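Local coordinates for protein 2-hydroxychromene-2-carboxylate isomerase (Pseudomonas putida, PDB 2IMF) that catalyses the reversible, glutathione-dependent isomerization of 2-hydroxychromene-2-carboxylate to trans-o-hydroxybenzylidenepyruvate in the bacterial breakdown of naphthalene, at residues Val3-Asp8 with Leu30-Asn35; Phe9-Ser14 with Gly167-Phe172; Gln19-Leu24 with Asp182-Leu187; Met89-Tyr94 with His142-Asn147. All blocks are in the same frame, centred on the assembly; numbering follows the deposited sequence.

Contacts 1, 2 and 3 gather around the four-stranded mixed sheet, their centres 10 to 12 Å apart. Contact 1 pairs strands 2-7 and 31-36; contact 2 brings the start of helix 12-28 against the turn leading into strand 170-173, the other neighbour of strand 2-7. Contact 3 uses the same helix further along, packed on helix 184-198. Along the chain the segments of these three alternate, so early and late parts interlock in one thioredoxin-like domain, and contacts 2 and 3 both touch glutathione. Contact 4 joins two helices of the insertion between those parts, nested inside the loops closed by contacts 2 and 3, with its centre about 27 Å from that of contact 3.

Contact 1 (Val3-Asp8 with Leu30-Asn35); sequences VDFYFD and LTIRYN
The carbonyl oxygen of Phe-5 is gripped twice by Asn-35. The backbone N of Asn-35 comes in nearly along the C=O axis at 2.8 Å from Phe-5 O, and its side-chain ND2 reaches the same oxygen at 3.3 Å from above the carbonyl plane. Chi1 of -60° puts Asn-35 CG beside its own backbone N, anti to the carbonyl carbon, and the amide stacks on one face of the Tyr-6 ring, the two planes 13° apart; ND2 lies toward the rim and Asn-35 CB approaches Tyr-6 CD2 to 3.5 Å. Tyr-6 OH accepts a hydrogen bond from NH1 of Arg-163.

On the same face of the sheet, Asp-4 and Arg-33 run side by side. The Asp-4 carboxylate sits over a face of the guanidinium, so the pairing is one of charge and no N-H points at OD1; the exact place of that oxygen is uncertain. Arg-163 forms a second salt bridge with Asp-4, through OD2.

Val-3, Phe-5, Ile-32 and Tyr-34 fill the other face. In one of its two conformers, Ile-32 packs CG2 against Phe-5 CB at 3.8 Å and over the centre of the Tyr-34 ring, while CD2 of Phe-5 meets CD2 of Tyr-34 at 3.6 Å. Helices 12-28 and 99-115 touch this aromatic cluster.

Backbone bonds run in parallel register from Val-3 N to Thr-31 O (2.9 Å) as far as Phe-7 N to Asn-35 O (3.1 Å). Helix 12-28 connects the two strands, giving the beta-alpha-beta unit that opens the thioredoxin fold.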
# COMPACT_ATOMS: atom_id res chain seq x y z
N VAL A 3 -7.96 2.43 20.08
CA VAL A 3 -6.97 2.24 18.97
C VAL A 3 -5.80 3.19 19.16
O VAL A 3 -6.02 4.39 19.41
CB VAL A 3 -7.67 2.48 17.64
CG1 VAL A 3 -6.69 2.64 16.49
CG2 VAL A 3 -8.66 1.34 17.39
N ASP A 4 -4.58 2.71 19.10
CA ASP A 4 -3.43 3.56 19.08
C ASP A 4 -3.13 3.97 17.63
O ASP A 4 -3.05 3.11 16.75
CB ASP A 4 -2.25 2.82 19.70
CG ASP A 4 -2.50 2.48 21.19
OD1 ASP A 4 -3.34 3.14 21.87
OD2 ASP A 4 -1.87 1.55 21.67
N PHE A 5 -2.97 5.26 17.41
CA PHE A 5 -2.72 5.85 16.09
C PHE A 5 -1.44 6.58 16.08
O PHE A 5 -1.23 7.52 16.86
CB PHE A 5 -3.91 6.74 15.81
CG PHE A 5 -3.83 7.55 14.52
CD1 PHE A 5 -3.34 7.02 13.31
CD2 PHE A 5 -4.38 8.85 14.52
CE1 PHE A 5 -3.34 7.78 12.13
CE2 PHE A 5 -4.36 9.63 13.33
CZ PHE A 5 -3.79 9.07 12.14
N TYR A 6 -0.61 6.22 15.11
CA TYR A 6 0.72 6.82 14.96
C TYR A 6 0.77 7.55 13.64
O TYR A 6 0.45 6.99 12.60
CB TYR A 6 1.80 5.74 14.94
CG TYR A 6 1.91 5.03 16.23
CD1 TYR A 6 1.01 3.97 16.61
CD2 TYR A 6 2.81 5.48 17.16
CE1 TYR A 6 1.12 3.32 17.83
CE2 TYR A 6 2.91 4.83 18.47
CZ TYR A 6 2.04 3.77 18.72
OH TYR A 6 2.11 3.16 20.01
N PHE A 7 1.12 8.83 13.66
CA PHE A 7 1.09 9.67 12.46
C PHE A 7 2.26 10.66 12.53
O PHE A 7 2.85 10.90 13.61
CB PHE A 7 -0.24 10.44 12.35
CG PHE A 7 -0.45 11.45 13.46
CD1 PHE A 7 -0.95 11.06 14.69
CD2 PHE A 7 -0.07 12.75 13.32
CE1 PHE A 7 -1.11 12.00 15.70
CE2 PHE A 7 -0.16 13.65 14.34
CZ PHE A 7 -0.72 13.24 15.54
N ASP A 8 2.56 11.27 11.37
CA ASP A 8 3.49 12.41 11.23
C ASP A 8 2.72 13.38 10.32
O ASP A 8 2.11 12.93 9.34
CB ASP A 8 4.80 11.91 10.58
CG ASP A 8 5.88 12.99 10.42
OD1 ASP A 8 5.51 14.18 10.19
OD2 ASP A 8 7.06 12.64 10.43
N LEU A 30 -15.56 5.34 19.06
CA LEU A 30 -14.23 4.72 19.18
C LEU A 30 -13.28 5.69 19.90
O LEU A 30 -13.30 6.88 19.60
CB LEU A 30 -13.68 4.38 17.79
CG LEU A 30 -12.22 3.89 17.73
CD1 LEU A 30 -12.17 2.52 18.44
CD2 LEU A 30 -11.77 3.76 16.29
N THR A 31 -12.47 5.18 20.82
CA THR A 31 -11.45 5.98 21.51
C THR A 31 -10.11 5.88 20.78
O THR A 31 -9.59 4.78 20.62
CB THR A 31 -11.20 5.46 22.90
OG1 THR A 31 -12.42 5.58 23.66
CG2 THR A 31 -10.10 6.24 23.62
N ILE A 32 -9.52 7.02 20.43
CA ILE A 32 -8.20 7.03 19.72
C ILE A 32 -7.15 7.54 20.65
O ILE A 32 -7.30 8.66 21.22
CB ILE A 32 -8.22 8.01 18.53
CG1 ILE A 32 -9.29 7.61 17.50
CG2 ILE A 32 -6.84 8.05 17.83
CD1 ILE A 32 -8.99 6.26 16.86
N ARG A 33 -6.05 6.81 20.79
CA ARG A 33 -4.87 7.31 21.45
C ARG A 33 -3.89 7.83 20.36
O ARG A 33 -3.29 7.02 19.61
CB ARG A 33 -4.24 6.23 22.33
CG ARG A 33 -3.02 6.70 23.03
CD ARG A 33 -2.49 5.63 24.04
NE ARG A 33 -3.53 4.68 24.41
CZ ARG A 33 -3.34 3.37 24.62
NH1 ARG A 33 -2.15 2.81 24.50
NH2 ARG A 33 -4.36 2.60 24.94
N TYR A 34 -3.70 9.14 20.29
CA TYR A 34 -2.87 9.77 19.23
C TYR A 34 -1.40 9.82 19.59
O TYR A 34 -1.04 10.09 20.77
CB TYR A 34 -3.31 11.20 19.03
CG TYR A 34 -4.67 11.33 18.46
CD1 TYR A 34 -5.77 11.38 19.33
CD2 TYR A 34 -4.92 11.39 17.08
CE1 TYR A 34 -7.07 11.52 18.85
CE2 TYR A 34 -6.22 11.52 16.60
CZ TYR A 34 -7.29 11.56 17.51
OH TYR A 34 -8.56 11.71 17.03
N ASN A 35 -0.53 9.53 18.62
CA ASN A 35 0.87 9.59 18.82
C ASN A 35 1.53 10.28 17.61
O ASN A 35 1.68 9.66 16.56
CB ASN A 35 1.44 8.15 18.93
CG ASN A 35 0.83 7.34 20.10
OD1 ASN A 35 1.25 7.48 21.25
ND2 ASN A 35 -0.20 6.59 19.80

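Contact 2 (Phe9-Ser14 with Gly167-Phe172); sequences FLSPFS and GVPTMF. With GSH (glutathione), chain E; TOM (4-(2-methoxyphenyl)-2-oxobut-3-enoic acid), chain F.
Residues 9-14 turn from a loop into the first turn of helix 12-28, with Ser-11 at the N-cap, while residues 167-172 pass from an extended loop into strand 170-173; the backbones come closest at Ser-14 and Pro-169, whose CA atoms are 4.7 Å apart. The peptide bond before Pro-169 is cis. Its ring points toward the helix start, CD packing on Phe-13 CB at 3.8 Å and CB lying beside Ser-14 OG. Val-168 CG2 covers Ser-11 CB at 3.6 Å. Ser-11 OG and Ser-14 OG share a 3.0 Å hydrogen bond.

A cis-proline loop facing the N-terminus of the first helix is the hallmark of the thioredoxin fold, and here the pair forms part of the glutathione site, which Trp-179, Asn-181, Asp-182 and the second subunit complete. Val-168 holds the tripeptide as a strand would: its N donates to GSH O2 (2.8 Å) and its O accepts from GSH N2 (2.8 Å). Glutathione SG2 lies 3.2 Å from OG of Ser-11, the inferred nucleophile. The Phe-13 ring presents one face to glutathione, with CB1 over its centre, and an edge to C6 of the bound 4-(2-methoxyphenyl)-2-oxobut-3-enoic acid. Pro-12 CD meets C2 of that ligand at 3.6 Å.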
# COMPACT_ATOMS: atom_id res chain seq x y z
N PHE A 9 2.64 14.67 10.67
CA PHE A 9 1.81 15.60 9.85
C PHE A 9 2.36 15.76 8.42
O PHE A 9 1.63 16.28 7.60
CB PHE A 9 1.69 16.98 10.52
CG PHE A 9 0.80 17.00 11.74
CD1 PHE A 9 -0.56 16.75 11.61
CD2 PHE A 9 1.32 17.34 12.95
CE1 PHE A 9 -1.44 16.80 12.75
CE2 PHE A 9 0.49 17.41 14.13
CZ PHE A 9 -0.86 17.14 14.01
N LEU A 10 3.57 15.30 8.14
CA LEU A 10 4.05 15.34 6.71
C LEU A 10 3.33 14.37 5.83
O LEU A 10 3.42 14.46 4.61
CB LEU A 10 5.56 15.10 6.57
CG LEU A 10 6.07 13.71 6.92
CD1 LEU A 10 5.88 12.71 5.76
CD2 LEU A 10 7.55 13.79 7.17
N SER A 11 2.58 13.41 6.41
CA SER A 11 2.05 12.26 5.64
C SER A 11 0.64 12.44 5.15
O SER A 11 -0.26 12.50 5.96
CB SER A 11 2.19 11.04 6.53
OG SER A 11 1.46 9.90 6.02
N PRO A 12 0.47 12.47 3.83
CA PRO A 12 -0.90 12.59 3.31
C PRO A 12 -1.73 11.32 3.53
O PRO A 12 -2.93 11.43 3.64
CB PRO A 12 -0.69 12.86 1.80
CG PRO A 12 0.65 12.22 1.49
CD PRO A 12 1.52 12.41 2.76
N PHE A 13 -1.11 10.14 3.58
CA PHE A 13 -1.87 8.95 3.93
C PHE A 13 -2.31 9.03 5.38
O PHE A 13 -3.40 8.51 5.72
CB PHE A 13 -1.00 7.74 3.62
CG PHE A 13 -0.84 7.52 2.12
CD1 PHE A 13 -1.90 7.05 1.35
CD2 PHE A 13 0.34 7.84 1.51
CE1 PHE A 13 -1.77 6.86 -0.01
CE2 PHE A 13 0.51 7.64 0.11
CZ PHE A 13 -0.56 7.18 -0.62
N SER A 14 -1.56 9.71 6.23
CA SER A 14 -1.99 9.93 7.60
C SER A 14 -3.15 10.91 7.73
O SER A 14 -4.02 10.75 8.61
CB SER A 14 -0.84 10.38 8.48
OG SER A 14 0.14 9.36 8.61
N GLY A 167 6.41 3.03 9.79
CA GLY A 167 5.85 4.05 8.90
C GLY A 167 4.60 4.63 9.50
O GLY A 167 4.21 4.28 10.63
N VAL A 168 3.98 5.51 8.72
CA VAL A 168 2.73 6.13 9.16
C VAL A 168 1.79 6.15 7.98
O VAL A 168 2.21 6.18 6.82
CB VAL A 168 2.92 7.55 9.73
CG1 VAL A 168 3.74 7.48 10.98
CG2 VAL A 168 3.65 8.48 8.68
N PRO A 169 0.49 6.11 8.19
CA PRO A 169 -0.22 5.95 9.49
C PRO A 169 -0.14 4.50 9.94
O PRO A 169 -0.28 3.58 9.14
CB PRO A 169 -1.69 6.32 9.16
CG PRO A 169 -1.82 5.94 7.65
CD PRO A 169 -0.43 6.18 7.03
N THR A 170 0.02 4.32 11.26
CA THR A 170 0.08 2.96 11.84
C THR A 170 -0.98 2.94 12.95
O THR A 170 -1.11 3.90 13.71
CB THR A 170 1.49 2.56 12.29
OG1 THR A 170 2.28 2.47 11.10
CG2 THR A 170 1.44 1.16 12.89
N MET A 171 -1.72 1.83 13.00
CA MET A 171 -2.85 1.68 13.96
C MET A 171 -2.65 0.38 14.69
O MET A 171 -2.33 -0.64 14.03
CB MET A 171 -4.25 1.69 13.32
CG MET A 171 -4.64 3.04 12.79
SD MET A 171 -3.85 3.69 11.29
CE MET A 171 -4.03 2.34 10.11
N PHE A 172 -2.92 0.33 16.01
CA PHE A 172 -2.90 -0.97 16.75
C PHE A 172 -4.25 -1.09 17.40
O PHE A 172 -4.77 -0.13 17.99
CB PHE A 172 -1.86 -1.00 17.88
CG PHE A 172 -0.41 -1.08 17.46
CD1 PHE A 172 0.24 0.05 17.01
CD2 PHE A 172 0.27 -2.28 17.54
CE1 PHE A 172 1.59 -0.01 16.67
CE2 PHE A 172 1.60 -2.35 17.21
CZ PHE A 172 2.26 -1.24 16.79
N1 GSH E . -0.64 2.13 1.00
CA1 GSH E . -0.55 3.15 1.99
C1 GSH E . -1.83 3.78 2.40
O11 GSH E . -1.87 4.46 3.43
O12 GSH E . -2.66 3.69 1.47
CB1 GSH E . 0.79 3.87 2.01
CG1 GSH E . 1.22 4.54 3.32
CD1 GSH E . 2.56 5.20 3.15
OE1 GSH E . 3.18 5.14 1.98
N2 GSH E . 3.09 5.87 4.15
CA2 GSH E . 4.44 6.40 4.15
C2 GSH E . 5.41 5.58 4.90
O2 GSH E . 5.04 5.12 6.12
CB2 GSH E . 4.40 7.83 4.78
SG2 GSH E . 3.56 9.05 3.70
N3 GSH E . 6.56 5.27 4.39
CA3 GSH E . 7.40 4.28 5.06
C3 GSH E . 7.58 3.10 4.14
O31 GSH E . 8.24 2.13 4.56
O32 GSH E . 7.12 3.14 2.95
O8 TOM F . 7.56 9.46 0.82
C9 TOM F . 7.50 9.53 2.04
C10 TOM F . 8.64 9.54 2.92
O11 TOM F . 9.20 8.42 3.08
O10 TOM F . 8.95 10.58 3.53
C8 TOM F . 6.20 9.52 2.80
C7 TOM F . 5.01 9.44 2.26
C1 TOM F . 4.48 10.36 1.18
C6 TOM F . 3.77 9.73 0.18
C5 TOM F . 3.26 10.48 -0.88
C4 TOM F . 3.44 11.88 -0.86
C3 TOM F . 4.14 12.52 0.14
C2 TOM F . 4.66 11.72 1.18
O2 TOM F . 5.34 12.25 2.23
C11 TOM F . 5.23 13.67 2.30

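Contact 3 (Gln19-Leu24 with Asp182-Leu187); sequences QRLSKL and DRLFML. With GSH (glutathione), chain E; PO4 (phosphate ion), chain D.
Arg-20 leads the first helical segment onto Leu-184, joining helix 12-28 to the C-terminal helix 184-198, which pack together on one side of the thioredoxin-like sheet. With CG anti to the backbone N (chi1 169°) and the chain extended from CG to NE, the methylenes of Arg-20 slide past Leu-184 in the opposite direction; CG lies 3.8 Å from Leu-184 CD1. Leu-184 CB sits over one face of the guanidinium, toward its rim. The charged end has its main partner one turn further along the second helix, where NE forms a salt bridge with Glu-188, and NH1 is also bonded to Tyr-74. At the tip of Arg-20, a phosphate ion, probably from the crystallisation liquor, takes two hydrogen bonds, NH1 to O4 and NH2 to O2, both 3.0 Å.

Leu-21 turns the contact inward. Its CD2 meets both Leu-184 CD2 (3.8 Å) and Leu-187 CD2 (4.0 Å), crossing each of these side chains at about a right angle, and Met-171 of strand 170-173 touches both Leu-21 and Leu-184.

Opening the second segment, Asp-182 pairs in charge with Arg-183 of the second subunit and accepts a hydrogen bond from the glutathione amine, N1 to OD2 at 2.7 Å.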
# COMPACT_ATOMS: atom_id res chain seq x y z
N GLN A 19 -8.79 11.35 9.02
CA GLN A 19 -10.20 11.71 8.70
C GLN A 19 -11.10 10.51 8.99
O GLN A 19 -12.18 10.67 9.59
CB GLN A 19 -10.28 12.06 7.19
CG GLN A 19 -11.73 12.19 6.53
CD GLN A 19 -12.50 13.35 7.08
OE1 GLN A 19 -11.95 14.30 7.63
NE2 GLN A 19 -13.81 13.30 6.90
N ARG A 20 -10.68 9.31 8.57
CA ARG A 20 -11.58 8.16 8.68
C ARG A 20 -11.64 7.77 10.13
O ARG A 20 -12.75 7.49 10.64
CB ARG A 20 -11.02 7.03 7.83
CG ARG A 20 -11.67 5.66 8.02
CD ARG A 20 -11.47 4.97 6.74
NE ARG A 20 -12.02 3.60 6.66
CZ ARG A 20 -11.98 2.87 5.55
NH1 ARG A 20 -11.38 3.30 4.42
NH2 ARG A 20 -12.44 1.62 5.61
N LEU A 21 -10.54 7.76 10.88
CA LEU A 21 -10.57 7.47 12.31
C LEU A 21 -11.41 8.46 13.08
O LEU A 21 -12.11 8.05 14.02
CB LEU A 21 -9.18 7.40 12.91
CG LEU A 21 -8.40 6.20 12.38
CD1 LEU A 21 -6.88 6.48 12.64
CD2 LEU A 21 -8.85 4.92 13.18
N SER A 22 -11.34 9.73 12.73
CA SER A 22 -12.15 10.75 13.46
C SER A 22 -13.60 10.49 13.26
O SER A 22 -14.34 10.66 14.25
CB SER A 22 -11.78 12.12 12.99
OG SER A 22 -10.57 12.41 13.62
N LYS A 23 -14.01 10.08 12.05
CA LYS A 23 -15.43 9.73 11.82
C LYS A 23 -15.84 8.54 12.63
O LYS A 23 -16.99 8.48 13.09
CB LYS A 23 -15.75 9.53 10.36
CG LYS A 23 -15.71 10.82 9.58
CD LYS A 23 -16.59 10.79 8.38
CE LYS A 23 -16.66 12.17 7.77
NZ LYS A 23 -16.58 13.28 8.81
N LEU A 24 -14.95 7.57 12.84
CA LEU A 24 -15.29 6.41 13.65
C LEU A 24 -15.46 6.83 15.07
O LEU A 24 -16.36 6.33 15.80
CB LEU A 24 -14.20 5.34 13.56
CG LEU A 24 -14.06 4.62 12.22
CD1 LEU A 24 -12.77 3.81 12.11
CD2 LEU A 24 -15.29 3.77 11.84
N ASP A 182 -5.24 2.48 3.77
CA ASP A 182 -5.87 1.39 3.02
C ASP A 182 -5.87 0.07 3.78
O ASP A 182 -6.19 -0.96 3.17
CB ASP A 182 -5.18 1.21 1.68
CG ASP A 182 -3.70 0.95 1.81
OD1 ASP A 182 -3.20 0.81 2.96
OD2 ASP A 182 -3.01 0.83 0.77
N ARG A 183 -5.60 0.09 5.07
CA ARG A 183 -5.84 -1.10 5.91
C ARG A 183 -6.84 -0.79 7.02
O ARG A 183 -7.08 -1.64 7.90
CB ARG A 183 -4.51 -1.58 6.48
CG ARG A 183 -3.61 -2.18 5.41
CD ARG A 183 -4.18 -3.38 4.67
NE ARG A 183 -3.20 -3.97 3.72
CZ ARG A 183 -2.96 -3.43 2.52
NH1 ARG A 183 -3.74 -2.44 2.07
NH2 ARG A 183 -2.04 -4.00 1.78
N LEU A 184 -7.41 0.40 7.02
CA LEU A 184 -8.40 0.73 8.04
C LEU A 184 -9.58 -0.20 7.91
O LEU A 184 -10.20 -0.49 8.92
CB LEU A 184 -8.77 2.24 7.99
CG LEU A 184 -7.71 3.13 8.64
CD1 LEU A 184 -8.09 4.57 8.35
CD2 LEU A 184 -7.66 2.93 10.12
N PHE A 185 -9.84 -0.77 6.75
CA PHE A 185 -11.01 -1.67 6.64
C PHE A 185 -10.75 -2.90 7.49
O PHE A 185 -11.71 -3.50 8.08
CB PHE A 185 -11.35 -2.06 5.21
CG PHE A 185 -10.44 -3.10 4.61
CD1 PHE A 185 -9.26 -2.74 3.95
CD2 PHE A 185 -10.80 -4.43 4.64
CE1 PHE A 185 -8.43 -3.74 3.38
CE2 PHE A 185 -10.02 -5.41 4.10
CZ PHE A 185 -8.81 -5.09 3.45
N MET A 186 -9.48 -3.27 7.66
CA MET A 186 -9.23 -4.46 8.49
C MET A 186 -9.34 -4.13 9.94
O MET A 186 -9.81 -4.98 10.77
CB MET A 186 -7.82 -5.00 8.22
CG MET A 186 -7.64 -5.56 6.82
SD MET A 186 -5.91 -6.12 6.66
CE MET A 186 -5.87 -6.82 5.03
N LEU A 187 -8.92 -2.94 10.35
CA LEU A 187 -9.10 -2.51 11.72
C LEU A 187 -10.61 -2.44 12.00
O LEU A 187 -11.04 -2.88 13.09
CB LEU A 187 -8.52 -1.10 11.86
CG LEU A 187 -8.82 -0.41 13.22
CD1 LEU A 187 -8.29 -1.09 14.49
CD2 LEU A 187 -8.34 0.96 13.25
N1 GSH E . -0.64 2.13 1.00
CA1 GSH E . -0.55 3.15 1.99
C1 GSH E . -1.83 3.78 2.40
O11 GSH E . -1.87 4.46 3.43
O12 GSH E . -2.66 3.69 1.47
CB1 GSH E . 0.79 3.87 2.01
CG1 GSH E . 1.22 4.54 3.32
CD1 GSH E . 2.56 5.20 3.15
OE1 GSH E . 3.18 5.14 1.98
N2 GSH E . 3.09 5.87 4.15
CA2 GSH E . 4.44 6.40 4.15
C2 GSH E . 5.41 5.58 4.90
O2 GSH E . 5.04 5.12 6.12
CB2 GSH E . 4.40 7.83 4.78
SG2 GSH E . 3.56 9.05 3.70
N3 GSH E . 6.56 5.27 4.39
CA3 GSH E . 7.40 4.28 5.06
C3 GSH E . 7.58 3.10 4.14
O31 GSH E . 8.24 2.13 4.56
O32 GSH E . 7.12 3.14 2.95
P PO4 D . -11.99 0.60 1.94
O1 PO4 D . -12.54 0.17 0.57
O2 PO4 D . -12.94 0.11 3.03
O3 PO4 D . -10.53 0.24 2.09
O4 PO4 D . -12.09 2.08 1.81

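Contact 4 (Met89-Tyr94 with His142-Asn147); sequences MNIGFY and HFLSSN
The Phe-143 ring meets the helix 87-92 segment with its edge: Ile-91 O lies in the ring plane, 3.6 Å from CE2, and Gly-92 CA is also near the plane. CZ of Phe-143 reaches the backbone C of Tyr-94 at 3.6 Å. Chi1 of 176° sets Phe-143 CG anti to the backbone N; the ring lies edge-on to Ile-91 O and Gly-92 CA, and Tyr-95 meets it edge-to-face. The Tyr-94 ring receives Phe-93 CD2 over the centre of one face, 3.5 Å above the plane, while its OH is hydrogen-bonded to the carbonyl oxygen of Ala-36.

Leu-144 lies beside Phe-143 and lays its CD2 on the backbone of Gly-92, 3.4 Å from CA, a close fit made against a residue with no side chain. Ile-91 CG2 touches both neighbours more loosely, at 4.3 Å from Phe-143 CE2.

Ser-146 is the N-cap of helix 147-162. Its OG donates to a lone pair of Phe-143 O at 2.7 Å and caps Ala-149 N. These polar bonds stay within 142-147 and helix 147-162; across the contact apolar groups meet, and one weakly positive aromatic C-H edge faces Ile-91 O, which also accepts Tyr-94 N.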
# COMPACT_ATOMS: atom_id res chain seq x y z
N MET A 89 4.98 21.23 14.16
CA MET A 89 3.62 20.87 14.45
C MET A 89 3.50 19.50 15.10
O MET A 89 2.56 19.27 15.88
CB MET A 89 2.62 21.09 13.30
CG MET A 89 2.64 22.51 12.70
SD MET A 89 2.41 23.87 13.84
CE MET A 89 0.69 23.70 14.26
N ASN A 90 4.38 18.58 14.73
CA ASN A 90 4.38 17.27 15.43
C ASN A 90 4.65 17.47 16.95
O ASN A 90 3.98 16.87 17.79
CB ASN A 90 5.49 16.37 14.83
CG ASN A 90 5.16 15.76 13.47
OD1 ASN A 90 4.04 15.82 12.99
ND2 ASN A 90 6.20 15.17 12.88
N ILE A 91 5.71 18.27 17.22
CA ILE A 91 6.02 18.57 18.62
C ILE A 91 4.83 19.24 19.33
O ILE A 91 4.46 18.93 20.49
CB ILE A 91 7.19 19.47 18.68
CG1 ILE A 91 8.47 18.73 18.31
CG2 ILE A 91 7.25 20.07 20.10
CD1 ILE A 91 9.77 19.61 18.07
N GLY A 92 4.15 20.14 18.61
CA GLY A 92 3.07 20.87 19.20
C GLY A 92 1.90 20.00 19.63
O GLY A 92 1.10 20.39 20.51
N PHE A 93 1.77 18.79 19.05
CA PHE A 93 0.75 17.87 19.52
C PHE A 93 0.88 17.64 21.03
O PHE A 93 -0.13 17.42 21.67
CB PHE A 93 0.85 16.52 18.76
CG PHE A 93 0.04 15.43 19.41
CD1 PHE A 93 -1.29 15.40 19.22
CD2 PHE A 93 0.63 14.46 20.25
CE1 PHE A 93 -2.10 14.49 19.87
CE2 PHE A 93 -0.14 13.53 20.90
CZ PHE A 93 -1.49 13.55 20.69
N TYR A 94 2.08 17.62 21.55
CA TYR A 94 2.26 17.36 22.97
C TYR A 94 1.86 18.51 23.87
O TYR A 94 1.93 18.34 25.11
CB TYR A 94 3.71 16.86 23.19
CG TYR A 94 3.86 15.54 22.43
CD1 TYR A 94 3.26 14.40 22.95
CD2 TYR A 94 4.48 15.47 21.17
CE1 TYR A 94 3.25 13.18 22.25
CE2 TYR A 94 4.52 14.28 20.46
CZ TYR A 94 3.85 13.16 20.98
OH TYR A 94 3.84 11.96 20.31
N HIS A 142 6.11 29.18 23.03
CA HIS A 142 7.21 28.88 23.94
C HIS A 142 7.34 27.38 24.12
O HIS A 142 8.48 26.86 24.16
CB HIS A 142 6.99 29.56 25.32
CG HIS A 142 7.39 30.99 25.33
ND1 HIS A 142 6.66 31.99 24.70
CD2 HIS A 142 8.50 31.59 25.84
CE1 HIS A 142 7.32 33.15 24.81
NE2 HIS A 142 8.40 32.94 25.53
N PHE A 143 6.23 26.67 24.28
CA PHE A 143 6.29 25.22 24.37
C PHE A 143 7.01 24.59 23.16
O PHE A 143 7.88 23.71 23.30
CB PHE A 143 4.88 24.65 24.51
CG PHE A 143 4.85 23.15 24.53
CD1 PHE A 143 5.09 22.44 25.73
CD2 PHE A 143 4.59 22.42 23.34
CE1 PHE A 143 5.11 21.06 25.70
CE2 PHE A 143 4.60 21.04 23.37
CZ PHE A 143 4.87 20.38 24.56
N LEU A 144 6.66 25.05 21.96
CA LEU A 144 7.29 24.48 20.71
C LEU A 144 8.79 24.51 20.71
O LEU A 144 9.41 23.61 20.16
CB LEU A 144 6.81 25.24 19.48
CG LEU A 144 5.34 24.98 19.23
CD1 LEU A 144 4.84 25.84 18.06
CD2 LEU A 144 5.07 23.56 18.97
N SER A 145 9.39 25.51 21.33
CA SER A 145 10.87 25.58 21.23
C SER A 145 11.50 25.03 22.52
O SER A 145 12.72 25.01 22.63
CB SER A 145 11.29 27.01 20.98
OG SER A 145 10.92 27.78 22.07
N SER A 146 10.70 24.54 23.45
CA SER A 146 11.24 24.12 24.75
C SER A 146 11.89 22.75 24.66
O SER A 146 11.50 21.86 23.88
CB SER A 146 10.12 24.07 25.79
OG SER A 146 9.22 22.98 25.57
N ASN A 147 12.83 22.52 25.57
CA ASN A 147 13.45 21.23 25.66
C ASN A 147 12.50 20.12 26.03
O ASN A 147 12.61 19.05 25.39
CB ASN A 147 14.64 21.29 26.63
CG ASN A 147 15.75 22.17 26.10
OD1 ASN A 147 16.04 22.18 24.90
ND2 ASN A 147 16.41 22.90 27.01